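Local coordinates for protein esterase (uncultured bacterium pCosCE1, PDB 7ATL) that hydrolyses carboxylic esters as a family VIII carboxylesterase with a beta-lactamase-type fold and also shows promiscuous acyltransferase activity, at residues A[15-18]-A[19-23]; A[86-89]-A[90-94]; A[294-298]-A[299-303]. All blocks are in the same frame, centred on the assembly; numbering follows the deposited sequence.

Contact 1: residues A[15-18]-A[19-23]; sequences VSQQ and AIDEG
Val15 to Gln18 hand their carbonyls to Ala19 to Glu22 in the regular i to i+4 pattern of the last turns of helix 3-21. Asp21 N reaches Gln17 O at 3.0 Å, and Glu22 N lies 2.8 Å from Gln18 O. The helix then ends in a Schellman motif: Gly23 takes a positive phi of 55°, and its N turns back to Ile20 O at 2.7 Å.

The one side-chain hydrogen bond between the segments links Gln17 to Asp21, a full turn on. With CG of Gln17 opposite the backbone N (chi1 -160°) and the chain folded at chi2, the amide swings forward along the helix, and NE2 meets Asp21 OD1 at 2.9 Å on the syn side. The bond is bent, and amide and carboxylate planes are turned 42° from each other. One step round, Gln18 and Glu22 run side by side in the same direction; Glu22 OE2 sits 3.2 Å from Gln18 CG, a contact with the aliphatic part of the glutamine. On another side, Ile20 CD1 curls back against Ser16 O at 3.3 Å, while Ala19 CB rests near Val15 O and turns to Tyr372, at the start of helix 372-381. The hydroxyl of Ser16 is bonded to that same tyrosine.

Two acidic groups, Asp21 and Glu22, thus gather at the C-terminal end of the helix, where the helix dipole would probably be unfavourable to them; the Gln17 amide for Asp21 and, for Glu22 OE1, a salt bridge to Arg24 probably compensate in part.

Contact 2: residues A[86-89]-A[90-94]; sequences LDDT and VSRWL
Asp88 faces Trp93 and Arg92 across a single helix-like turn, 90-93, in the loop between helices 67-80 and 111-116 of the beta-lactamase-type fold. Followed outward, Asp88 first brings CB to the edge of the Trp93 ring, 3.8 Å from NE1 and in the ring plane. CG, anti to the carbonyl carbon (chi1 -73°), then carries the carboxylate under the Arg92 guanidinium, the two planes stacked 22° apart. OD1 lies 3.5 Å from Arg92 NH1 but well out of the guanidinium plane, so this salt bridge rests on charge without a directed N-H. OD2 accepts a hydrogen bond from the indole N-H: Trp93 NE1 is 3.1 Å away, on the anti side of the carboxylate, with an N-H angle of 163°. Trp93 and Arg92 thus hold the carboxylate in different ways, and Gly85 N adds a weak bond to OD2.

Thr89 OG1, at the start of the turn, accepts from Arg92 N at 3.1 Å, and Val90 O receives both Trp93 N and Leu94 N. Beyond the turn, the indole packs on Val181 and Val185 of helix 174-186. One water accepts from both Thr89 N and Arg92 NH1, at 3.1 Å each, in the plane of the guanidinium.

Contact 3: residues A[294-298]-A[299-303]; sequences AALMR and QAHVG
The C-terminal end of helix 291-297, and the loop that carries the chain from it toward edge strand 313-315, meet around one carbonyl, Leu296 O. Gln299 N approaches this oxygen at 3.2 Å and His301 NE2 at 2.9 Å. The two donors come from opposite faces of the carbonyl plane, and neither lies on a lone pair: the backbone nitrogen stands 66° out of the plane, the imidazole nitrogen 38°. The bond to His301 is also bent, with an N-H angle of 144°, and the oxygen is tilted somewhat from the ring plane.

An inverse gamma turn centred on Ala300 precedes the histidine, whose CG lies beside its own backbone N, a first torsion that turns the ring back toward the helix. Its edge also receives Leu296 CD1, 3.6 Å from CE1 and in the ring plane; the leucine and imidazole side chains cross at about a right angle. From the other direction comes Gln299, whose extended chain lies back along the last turn. Its CB is 3.5 Å from Leu296 O, and its OE1 stops 3.8 Å from Leu296 CD1, so the methyl touches both the amide and the imidazole. Arg298 bends away instead and lays its guanidinium over the backbone of its own helix, with Ala295 CA 3.9 Å above the centre of the plane; its NH1 is bonded to Tyr349 OH and Arg282 O.

Beyond the turn, His301 stacks on Phe317, and with Val302 it forms a classic beta bulge opposite Phe315. The geometry is consistent with a protonated NE2 donating to Leu296 O, so that the imidazole helps to satisfy a carbonyl at the helix end, joining that end to the segment that pairs with Phe315.

How the contacts relate
The three contacts follow in series along one chain, all within the beta-lactamase-type fold. Contact 1 ends helix 3-21, which leads into strand 27-34 of the seven-stranded antiparallel sheet; contact 3 leads from helix 291-297 toward strand 313-315 at one edge of that sheet. Contact 2 lies in the loop between helices 67-80 and 111-116. Contacts 1 and 2 stand on opposite sides of the chain's centre, their own centres about 47 Å apart. Contacts 1 and 3 are about 35 Å apart between centres and do not touch. Contacts 2 and 3, about 20 Å apart between centres, touch through Leu86 CD1 and Leu296 CD2 (4.0 Å), so distant parts of the sequence pack together beside helix 67-80.

Contact 1: residues A[15-18]-A[19-23]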
ATOM      1  N   VAL A  15      -2.949  22.814  -6.687  1.00 44.00           N
ATOM      2  CA  VAL A  15      -1.916  21.783  -7.002  1.00 44.35           C
ATOM      3  C   VAL A  15      -2.523  20.730  -7.938  1.00 39.72           C
ATOM      4  O   VAL A  15      -1.815  20.294  -8.852  1.00 41.12           O
ATOM      5  CB  VAL A  15      -1.317  21.151  -5.726  1.00 42.86           C
ATOM      6  CG1 VAL A  15      -0.506  19.899  -6.031  1.00 41.13           C
ATOM      7  CG2 VAL A  15      -0.449  22.144  -4.957  1.00 42.67           C
ATOM      8  N   SER A  16      -3.780  20.351  -7.717  1.00 37.04           N
ATOM      9  CA  SER A  16      -4.499  19.320  -8.499  1.00 39.13           C
ATOM     10  C   SER A  16      -4.821  19.858  -9.894  1.00 43.86           C
ATOM     11  O   SER A  16      -4.569  19.129 -10.886  1.00 48.31           O
ATOM     12  CB  SER A  16      -5.735  18.872  -7.787  1.00 39.50           C
ATOM     13  OG  SER A  16      -5.414  18.222  -6.560  1.00 37.29           O
ATOM     14  N   GLN A  17      -5.352  21.079  -9.977  1.00 46.18           N
ATOM     15  CA  GLN A  17      -5.757  21.698 -11.267  1.00 49.47           C
ATOM     16  C   GLN A  17      -4.504  21.873 -12.138  1.00 49.15           C
ATOM     17  O   GLN A  17      -4.554  21.503 -13.324  1.00 52.63           O
ATOM     18  CB  GLN A  17      -6.505  23.024 -11.061  1.00 54.22           C
ATOM     19  CG  GLN A  17      -7.355  23.456 -12.259  1.00 52.31           C
ATOM     20  CD  GLN A  17      -8.115  22.288 -12.846  1.00 53.48           C
ATOM     21  OE1 GLN A  17      -8.903  21.625 -12.165  1.00 51.87           O
ATOM     22  NE2 GLN A  17      -7.832  21.987 -14.106  1.00 51.98           N
ATOM     23  N   GLN A  18      -3.416  22.378 -11.560  1.00 44.99           N
ATOM     24  CA  GLN A  18      -2.115  22.553 -12.247  1.00 46.81           C
ATOM     25  C   GLN A  18      -1.663  21.206 -12.826  1.00 46.14           C
ATOM     26  O   GLN A  18      -1.291  21.162 -14.017  1.00 55.50           O
ATOM     27  CB  GLN A  18      -1.106  23.144 -11.260  1.00 50.63           C
ATOM     28  CG  GLN A  18       0.312  23.241 -11.809  1.00 58.13           C
ATOM     29  CD  GLN A  18       1.139  24.191 -10.976  1.00 67.01           C
ATOM     30  OE1 GLN A  18       2.025  23.795 -10.216  1.00 70.09           O
ATOM     31  NE2 GLN A  18       0.811  25.467 -11.080  1.00 69.66           N
ATOM     32  N   ALA A  19      -1.695  20.149 -12.013  1.00 44.38           N
ATOM     33  CA  ALA A  19      -1.192  18.793 -12.344  1.00 43.72           C
ATOM     34  C   ALA A  19      -2.006  18.211 -13.501  1.00 41.65           C
ATOM     35  O   ALA A  19      -1.422  17.511 -14.365  1.00 39.54           O
ATOM     36  CB  ALA A  19      -1.250  17.893 -11.129  1.00 43.98           C
ATOM     37  N   ILE A  20      -3.305  18.496 -13.540  1.00 40.51           N
ATOM     38  CA  ILE A  20      -4.169  18.081 -14.678  1.00 44.27           C
ATOM     39  C   ILE A  20      -3.772  18.843 -15.952  1.00 49.59           C
ATOM     40  O   ILE A  20      -3.438  18.173 -16.940  1.00 58.38           O
ATOM     41  CB  ILE A  20      -5.641  18.253 -14.300  1.00 44.90           C
ATOM     42  CG1 ILE A  20      -6.024  17.192 -13.263  1.00 43.50           C
ATOM     43  CG2 ILE A  20      -6.514  18.207 -15.547  1.00 45.35           C
ATOM     44  CD1 ILE A  20      -7.112  17.601 -12.319  1.00 43.46           C
ATOM     45  N   ASP A  21      -3.767  20.179 -15.920  1.00 52.64           N
ATOM     46  CA  ASP A  21      -3.454  21.054 -17.086  1.00 53.55           C
ATOM     47  C   ASP A  21      -2.044  20.743 -17.592  1.00 52.55           C
ATOM     48  O   ASP A  21      -1.789  20.941 -18.792  1.00 52.12           O
ATOM     49  CB  ASP A  21      -3.521  22.550 -16.747  1.00 54.30           C
ATOM     50  CG  ASP A  21      -4.807  22.999 -16.072  1.00 56.70           C
ATOM     51  OD1 ASP A  21      -5.838  22.259 -16.186  1.00 56.64           O
ATOM     52  OD2 ASP A  21      -4.764  24.071 -15.416  1.00 51.10           O
ATOM     53  N   GLU A  22      -1.136  20.323 -16.712  1.00 48.47           N
ATOM     54  CA  GLU A  22       0.241  19.960 -17.135  1.00 52.86           C
ATOM     55  C   GLU A  22       0.255  18.527 -17.714  1.00 52.49           C
ATOM     56  O   GLU A  22       1.340  18.106 -18.166  1.00 51.14           O
ATOM     57  CB  GLU A  22       1.212  20.161 -15.965  1.00 53.34           C
ATOM     58  CG  GLU A  22       1.425  21.624 -15.600  1.00 54.15           C
ATOM     59  CD  GLU A  22       2.518  21.907 -14.582  1.00 57.94           C
ATOM     60  OE1 GLU A  22       3.335  20.993 -14.302  1.00 55.28           O
ATOM     61  OE2 GLU A  22       2.549  23.039 -14.057  1.00 62.26           O
ATOM     62  N   GLY A  23      -0.892  17.817 -17.720  1.00 48.97           N
ATOM     63  CA  GLY A  23      -1.028  16.386 -18.086  1.00 47.30           C
ATOM     64  C   GLY A  23      -0.112  15.470 -17.267  1.00 46.52           C
ATOM     65  O   GLY A  23       0.429  14.491 -17.835  1.00 42.32           O
TER

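Contact 2: residues A[86-89]-A[90-94]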
ATOM      1  N   LEU A  86       3.543 -11.562  17.438  1.00 28.80           N
ATOM      2  CA  LEU A  86       4.610 -10.832  16.699  1.00 30.73           C
ATOM      3  C   LEU A  86       5.837 -11.729  16.479  1.00 29.93           C
ATOM      4  O   LEU A  86       6.553 -11.492  15.477  1.00 28.64           O
ATOM      5  CB  LEU A  86       4.994  -9.570  17.473  1.00 32.29           C
ATOM      6  CG  LEU A  86       4.071  -8.382  17.220  1.00 35.59           C
ATOM      7  CD1 LEU A  86       4.435  -7.205  18.122  1.00 34.90           C
ATOM      8  CD2 LEU A  86       4.087  -7.982  15.746  1.00 33.15           C
ATOM      9  N   ASP A  87       6.074 -12.702  17.375  1.00 29.60           N
ATOM     10  CA  ASP A  87       7.285 -13.564  17.399  1.00 28.34           C
ATOM     11  C   ASP A  87       6.910 -14.997  17.006  1.00 27.39           C
ATOM     12  O   ASP A  87       7.709 -15.890  17.219  1.00 30.36           O
ATOM     13  CB  ASP A  87       7.974 -13.476  18.764  1.00 29.93           C
ATOM     14  CG  ASP A  87       8.683 -12.148  19.006  1.00 31.52           C
ATOM     15  OD1 ASP A  87       9.548 -11.768  18.185  1.00 33.60           O
ATOM     16  OD2 ASP A  87       8.354 -11.483  19.995  1.00 33.39           O
ATOM     17  N   ASP A  88       5.726 -15.220  16.457  1.00 26.30           N
ATOM     18  CA  ASP A  88       5.399 -16.513  15.810  1.00 25.78           C
ATOM     19  C   ASP A  88       6.260 -16.676  14.560  1.00 26.24           C
ATOM     20  O   ASP A  88       6.429 -15.687  13.795  1.00 26.75           O
ATOM     21  CB  ASP A  88       3.933 -16.567  15.404  1.00 24.85           C
ATOM     22  CG  ASP A  88       3.010 -16.723  16.590  1.00 24.06           C
ATOM     23  OD1 ASP A  88       3.505 -16.577  17.731  1.00 22.78           O
ATOM     24  OD2 ASP A  88       1.819 -16.996  16.355  1.00 21.95           O
ATOM     25  N   THR A  89       6.763 -17.881  14.332  1.00 26.04           N
ATOM     26  CA  THR A  89       7.399 -18.248  13.047  1.00 24.94           C
ATOM     27  C   THR A  89       6.308 -18.297  11.977  1.00 23.96           C
ATOM     28  O   THR A  89       5.132 -18.467  12.327  1.00 22.70           O
ATOM     29  CB  THR A  89       8.171 -19.562  13.163  1.00 24.58           C
ATOM     30  OG1 THR A  89       7.224 -20.597  13.411  1.00 22.10           O
ATOM     31  CG2 THR A  89       9.225 -19.489  14.249  1.00 25.53           C
ATOM     32  N   VAL A  90       6.697 -18.124  10.723  1.00 23.02           N
ATOM     33  CA  VAL A  90       5.769 -18.280   9.575  1.00 23.46           C
ATOM     34  C   VAL A  90       5.486 -19.769   9.422  1.00 22.92           C
ATOM     35  O   VAL A  90       4.307 -20.157   9.277  1.00 23.16           O
ATOM     36  CB  VAL A  90       6.349 -17.645   8.299  1.00 23.39           C
ATOM     37  CG1 VAL A  90       5.477 -17.933   7.089  1.00 24.02           C
ATOM     38  CG2 VAL A  90       6.531 -16.147   8.465  1.00 21.88           C
ATOM     39  N   SER A  91       6.536 -20.575   9.487  1.00 23.77           N
ATOM     40  CA  SER A  91       6.453 -22.048   9.314  1.00 25.10           C
ATOM     41  C   SER A  91       5.446 -22.666  10.308  1.00 25.26           C
ATOM     42  O   SER A  91       4.833 -23.697   9.988  1.00 24.85           O
ATOM     43  CB  SER A  91       7.847 -22.671   9.366  1.00 26.04           C
ATOM     44  OG  SER A  91       8.353 -22.826  10.693  1.00 24.87           O
ATOM     45  N   ARG A  92       5.225 -22.043  11.462  1.00 26.40           N
ATOM     46  CA  ARG A  92       4.189 -22.484  12.441  1.00 28.92           C
ATOM     47  C   ARG A  92       2.794 -22.467  11.795  1.00 27.71           C
ATOM     48  O   ARG A  92       1.970 -23.344  12.112  1.00 23.48           O
ATOM     49  CB  ARG A  92       4.206 -21.562  13.664  1.00 29.41           C
ATOM     50  CG  ARG A  92       3.137 -21.858  14.702  1.00 28.95           C
ATOM     51  CD  ARG A  92       3.432 -21.041  15.943  1.00 30.11           C
ATOM     52  NE  ARG A  92       2.431 -21.163  16.992  1.00 28.98           N
ATOM     53  CZ  ARG A  92       2.568 -20.654  18.211  1.00 26.86           C
ATOM     54  NH1 ARG A  92       3.656 -19.972  18.523  1.00 26.99           N
ATOM     55  NH2 ARG A  92       1.617 -20.825  19.109  1.00 25.04           N
ATOM     56  N   TRP A  93       2.550 -21.491  10.927  1.00 25.98           N
ATOM     57  CA  TRP A  93       1.235 -21.263  10.280  1.00 27.05           C
ATOM     58  C   TRP A  93       1.207 -21.852   8.857  1.00 27.22           C
ATOM     59  O   TRP A  93       0.148 -22.358   8.443  1.00 24.65           O
ATOM     60  CB  TRP A  93       0.935 -19.756  10.318  1.00 26.86           C
ATOM     61  CG  TRP A  93       0.711 -19.272  11.713  1.00 26.07           C
ATOM     62  CD1 TRP A  93       1.563 -18.553  12.501  1.00 26.49           C
ATOM     63  CD2 TRP A  93      -0.435 -19.566  12.521  1.00 25.43           C
ATOM     64  NE1 TRP A  93       1.006 -18.348  13.737  1.00 25.65           N
ATOM     65  CE2 TRP A  93      -0.226 -18.957  13.771  1.00 26.70           C
ATOM     66  CE3 TRP A  93      -1.624 -20.261  12.301  1.00 26.38           C
ATOM     67  CZ2 TRP A  93      -1.180 -19.024  14.787  1.00 27.70           C
ATOM     68  CZ3 TRP A  93      -2.559 -20.334  13.310  1.00 26.74           C
ATOM     69  CH2 TRP A  93      -2.342 -19.716  14.536  1.00 25.94           C
ATOM     70  N   LEU A  94       2.327 -21.783   8.124  1.00 29.21           N
ATOM     71  CA  LEU A  94       2.480 -22.401   6.773  1.00 27.90           C
ATOM     72  C   LEU A  94       3.635 -23.405   6.818  1.00 26.21           C
ATOM     73  O   LEU A  94       4.756 -23.056   6.491  1.00 24.51           O
ATOM     74  CB  LEU A  94       2.709 -21.273   5.752  1.00 26.30           C
ATOM     75  CG  LEU A  94       1.702 -20.127   5.822  1.00 26.09           C
ATOM     76  CD1 LEU A  94       2.095 -18.977   4.901  1.00 26.91           C
ATOM     77  CD2 LEU A  94       0.310 -20.622   5.494  1.00 24.66           C
TER
HETATM   78  O   HOH W   1       6.225 -19.645  16.777  1.00 22.05           O

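Contact 3: residues A[294-298]-A[299-303]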
ATOM      1  N   ALA A 294      -1.673   1.187  17.957  1.00 25.87           N
ATOM      2  CA  ALA A 294      -1.433   2.291  17.010  1.00 25.47           C
ATOM      3  C   ALA A 294      -0.022   2.814  17.228  1.00 25.70           C
ATOM      4  O   ALA A 294       0.711   2.953  16.237  1.00 26.58           O
ATOM      5  CB  ALA A 294      -2.438   3.402  17.183  1.00 26.86           C
ATOM      6  N   ALA A 295       0.347   3.112  18.474  1.00 27.52           N
ATOM      7  CA  ALA A 295       1.680   3.682  18.814  1.00 26.47           C
ATOM      8  C   ALA A 295       2.783   2.695  18.435  1.00 24.39           C
ATOM      9  O   ALA A 295       3.833   3.165  17.959  1.00 24.45           O
ATOM     10  CB  ALA A 295       1.776   4.035  20.277  1.00 26.72           C
ATOM     11  N   LEU A 296       2.558   1.407  18.699  1.00 22.94           N
ATOM     12  CA  LEU A 296       3.483   0.298  18.342  1.00 25.24           C
ATOM     13  C   LEU A 296       3.711   0.296  16.823  1.00 26.40           C
ATOM     14  O   LEU A 296       4.882   0.179  16.397  1.00 25.40           O
ATOM     15  CB  LEU A 296       2.885  -1.030  18.808  1.00 25.80           C
ATOM     16  CG  LEU A 296       3.654  -2.292  18.413  1.00 28.01           C
ATOM     17  CD1 LEU A 296       5.067  -2.257  18.973  1.00 29.01           C
ATOM     18  CD2 LEU A 296       2.925  -3.556  18.882  1.00 27.66           C
ATOM     19  N   MET A 297       2.643   0.474  16.038  1.00 25.71           N
ATOM     20  CA  MET A 297       2.699   0.347  14.562  1.00 25.92           C
ATOM     21  C   MET A 297       3.584   1.456  13.964  1.00 28.20           C
ATOM     22  O   MET A 297       4.128   1.225  12.865  1.00 30.36           O
ATOM     23  CB  MET A 297       1.287   0.338  13.961  1.00 24.81           C
ATOM     24  CG  MET A 297       0.516  -0.895  14.371  1.00 24.82           C
ATOM     25  SD  MET A 297      -1.195  -0.904  13.834  1.00 28.49           S
ATOM     26  CE  MET A 297      -0.919  -0.979  12.063  1.00 27.25           C
ATOM     27  N   ARG A 298       3.788   2.583  14.662  1.00 30.10           N
ATOM     28  CA  ARG A 298       4.554   3.755  14.141  1.00 30.64           C
ATOM     29  C   ARG A 298       5.888   3.913  14.891  1.00 29.87           C
ATOM     30  O   ARG A 298       6.601   4.920  14.685  1.00 28.58           O
ATOM     31  CB  ARG A 298       3.698   5.029  14.212  1.00 33.50           C
ATOM     32  CG  ARG A 298       3.238   5.440  15.610  1.00 33.88           C
ATOM     33  CD  ARG A 298       2.981   6.935  15.730  1.00 33.77           C
ATOM     34  NE  ARG A 298       2.140   7.252  16.874  1.00 31.64           N
ATOM     35  CZ  ARG A 298       0.823   7.100  16.904  1.00 31.42           C
ATOM     36  NH1 ARG A 298       0.163   6.631  15.855  1.00 31.34           N
ATOM     37  NH2 ARG A 298       0.162   7.397  18.004  1.00 33.15           N
ATOM     38  N   GLN A 299       6.263   2.947  15.713  1.00 31.84           N
ATOM     39  CA  GLN A 299       7.679   2.850  16.141  1.00 35.66           C
ATOM     40  C   GLN A 299       8.562   2.545  14.925  1.00 33.79           C
ATOM     41  O   GLN A 299       8.092   1.884  13.966  1.00 31.57           O
ATOM     42  CB  GLN A 299       7.848   1.782  17.212  1.00 38.41           C
ATOM     43  CG  GLN A 299       7.302   2.203  18.565  1.00 40.39           C
ATOM     44  CD  GLN A 299       7.314   1.025  19.504  1.00 47.56           C
ATOM     45  OE1 GLN A 299       6.490   0.938  20.417  1.00 52.19           O
ATOM     46  NE2 GLN A 299       8.237   0.092  19.267  1.00 49.60           N
ATOM     47  N   ALA A 300       9.811   2.991  14.980  1.00 31.22           N
ATOM     48  CA  ALA A 300      10.857   2.675  13.983  1.00 31.85           C
ATOM     49  C   ALA A 300      11.432   1.268  14.243  1.00 30.49           C
ATOM     50  O   ALA A 300      12.626   1.179  14.571  1.00 29.17           O
ATOM     51  CB  ALA A 300      11.928   3.736  14.033  1.00 31.50           C
ATOM     52  N   HIS A 301      10.617   0.212  14.065  1.00 29.84           N
ATOM     53  CA  HIS A 301      11.026  -1.222  14.111  1.00 27.62           C
ATOM     54  C   HIS A 301      12.216  -1.409  13.175  1.00 26.00           C
ATOM     55  O   HIS A 301      13.081  -2.175  13.523  1.00 26.04           O
ATOM     56  CB  HIS A 301       9.883  -2.174  13.744  1.00 27.15           C
ATOM     57  CG  HIS A 301       8.758  -2.154  14.722  1.00 28.41           C
ATOM     58  ND1 HIS A 301       8.812  -2.847  15.910  1.00 27.52           N
ATOM     59  CD2 HIS A 301       7.571  -1.505  14.702  1.00 26.94           C
ATOM     60  CE1 HIS A 301       7.698  -2.630  16.573  1.00 28.83           C
ATOM     61  NE2 HIS A 301       6.921  -1.814  15.853  1.00 26.81           N
ATOM     62  N   VAL A 302      12.233  -0.679  12.059  1.00 25.06           N
ATOM     63  CA  VAL A 302      13.403  -0.503  11.164  1.00 26.00           C
ATOM     64  C   VAL A 302      13.843   0.952  11.296  1.00 27.73           C
ATOM     65  O   VAL A 302      12.987   1.813  11.128  1.00 26.66           O
ATOM     66  CB  VAL A 302      13.057  -0.858   9.710  1.00 24.36           C
ATOM     67  CG1 VAL A 302      14.081  -0.290   8.742  1.00 24.61           C
ATOM     68  CG2 VAL A 302      12.914  -2.358   9.535  1.00 23.28           C
ATOM     69  N   GLY A 303      15.128   1.194  11.583  1.00 30.14           N
ATOM     70  CA  GLY A 303      15.700   2.543  11.779  1.00 29.15           C
ATOM     71  C   GLY A 303      15.762   3.314  10.476  1.00 27.95           C
ATOM     72  O   GLY A 303      15.664   2.674   9.426  1.00 25.70           O
TER